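Local coordinates for protein peptide synthetase NRPS type II-PCP (Streptomyces verticillus, PDB 4NEO) that probably serves as a free-standing peptidyl carrier protein of the nonribosomal peptide synthetase type, a small helical domain of the phosphopantetheine-attachment family, at residues 65-68 / 69-73. Residues are numbered along the deposited sequence; the frame is centred on the assembly and turned at random.
Sequences LSIR and VLLET
Ser66 O accepts twice: from Val69 N at 3.1 Å, which comes in from above the carbonyl plane, and from a water. The water oxygen donates to Ser66 O at 2.8 Å and accepts from Leu70 N at the same distance, so it bridges the N-cap carbonyl to an amide of the first turn. Ser66 is the N-cap of helix 67-73, its OG accepting from Arg68 N at 3.0 Å. Leu71 N and Glu72 N then donate to Ile67 O and Arg68 O in the regular i to i+4 pattern. On the outer face Arg68 and Glu72 run side by side and point the same way. Both CG atoms stand anti to their own carbonyl carbons (chi1 -70° and -71°), which sends the two extended chains off together, and Arg68 NH1 reaches Glu72 OE2 at 3.0 Å. The carboxylate oxygen lies at the guanidinium edge, in its plane, although the two planes are turned 70° apart. About a quarter turn round the helix, Ile67 CG1 lies 4.0 Å from Leu71 CD1, the two side chains crossing at a slant. Leu70 is buried against Phe40, Ile53 and Thr54, and Val69 and Thr73 touch helix 76-86, which places this short helix in the helical bundle of the carrier protein. Thr73 OG1 closes the last turn by donating to Val69 O at 2.6 Å. The Ser66 hydroxyl and a bound water thus serve first-turn amides, while the exposed i to i+4 salt bridge probably adds only modestly.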
loop_
_atom_site.group_PDB
_atom_site.type_symbol
_atom_site.label_atom_id
_atom_site.label_comp_id
_atom_site.label_asym_id
_atom_site.label_seq_id
_atom_site.Cartn_x
_atom_site.Cartn_y
_atom_site.Cartn_z
ATOM N N LEU A 65 -0.950 8.482 -8.222
ATOM C CA LEU A 65 -1.270 8.656 -6.826
ATOM C C LEU A 65 -0.280 9.642 -6.196
ATOM O O LEU A 65 0.924 9.538 -6.420
ATOM C CB LEU A 65 -1.062 7.356 -6.097
ATOM C CG LEU A 65 -1.903 6.172 -6.559
ATOM C CD1 LEU A 65 -1.351 4.930 -5.911
ATOM C CD2 LEU A 65 -3.366 6.411 -6.223
ATOM N N SER A 66 -0.795 10.533 -5.361
ATOM C CA SER A 66 0.017 11.418 -4.570
ATOM C C SER A 66 0.798 10.577 -3.629
ATOM O O SER A 66 0.357 9.503 -3.137
ATOM C CB SER A 66 -0.854 12.454 -3.834
ATOM O OG SER A 66 -0.086 13.245 -2.946
ATOM N N ILE A 67 2.006 11.041 -3.359
ATOM C CA ILE A 67 2.837 10.479 -2.301
ATOM C C ILE A 67 2.141 10.619 -0.907
ATOM O O ILE A 67 2.392 9.832 0.016
ATOM C CB ILE A 67 4.227 11.196 -2.286
ATOM C CG1 ILE A 67 5.266 10.361 -1.548
ATOM C CG2 ILE A 67 4.143 12.581 -1.679
ATOM C CD1 ILE A 67 5.912 9.358 -2.473
ATOM N N ARG A 68 1.261 11.606 -0.788
ATOM C CA ARG A 68 0.426 11.777 0.419
ATOM C C ARG A 68 -0.420 10.542 0.746
ATOM O O ARG A 68 -0.793 10.344 1.880
ATOM C CB ARG A 68 -0.546 12.928 0.227
ATOM C CG ARG A 68 0.025 14.283 0.187
ATOM C CD ARG A 68 -1.109 15.208 -0.224
ATOM N NE ARG A 68 -0.615 16.525 -0.435
ATOM C CZ ARG A 68 -0.430 17.434 0.519
ATOM N NH1 ARG A 68 -0.690 17.118 1.775
ATOM N NH2 ARG A 68 0.023 18.665 0.230
ATOM N N VAL A 69 -0.697 9.706 -0.230
ATOM C CA VAL A 69 -1.522 8.558 0.005
ATOM C C VAL A 69 -0.753 7.609 0.977
ATOM O O VAL A 69 -1.279 7.227 2.018
ATOM C CB VAL A 69 -1.922 7.894 -1.278
ATOM C CG1 VAL A 69 -2.642 6.577 -1.019
ATOM C CG2 VAL A 69 -2.780 8.829 -2.155
ATOM N N LEU A 70 0.509 7.333 0.712
ATOM C CA LEU A 70 1.323 6.574 1.667
ATOM C C LEU A 70 1.581 7.368 2.941
ATOM O O LEU A 70 1.499 6.836 4.043
ATOM C CB LEU A 70 2.659 6.170 1.042
ATOM C CG LEU A 70 3.693 5.307 1.817
ATOM C CD1 LEU A 70 4.733 4.813 0.821
ATOM C CD2 LEU A 70 4.459 6.109 2.823
ATOM N N LEU A 71 1.980 8.631 2.794
ATOM C CA LEU A 71 2.537 9.354 3.927
ATOM C C LEU A 71 1.471 9.837 4.883
ATOM O O LEU A 71 1.790 10.150 6.012
ATOM C CB LEU A 71 3.421 10.525 3.497
ATOM C CG LEU A 71 4.720 10.115 2.771
ATOM C CD1 LEU A 71 5.466 11.371 2.291
ATOM C CD2 LEU A 71 5.588 9.281 3.705
ATOM N N GLU A 72 0.214 9.859 4.455
ATOM C CA GLU A 72 -0.884 10.269 5.351
ATOM C C GLU A 72 -1.667 9.069 5.911
ATOM O O GLU A 72 -2.379 9.193 6.904
ATOM C CB GLU A 72 -1.825 11.258 4.636
ATOM C CG GLU A 72 -1.125 12.599 4.457
ATOM C CD GLU A 72 -1.975 13.626 3.715
ATOM O OE1 GLU A 72 -3.132 13.303 3.364
ATOM O OE2 GLU A 72 -1.447 14.740 3.482
ATOM N N THR A 73 -1.528 7.902 5.289
ATOM C CA THR A 73 -2.185 6.715 5.822
ATOM C C THR A 73 -1.201 5.887 6.661
ATOM O O THR A 73 -1.569 5.398 7.695
ATOM C CB THR A 73 -2.767 5.849 4.740
ATOM O OG1 THR A 73 -1.708 5.392 3.870
ATOM C CG2 THR A 73 -3.843 6.578 4.006
HETATM O O HOH W 1 1.461 7.254 -1.935
#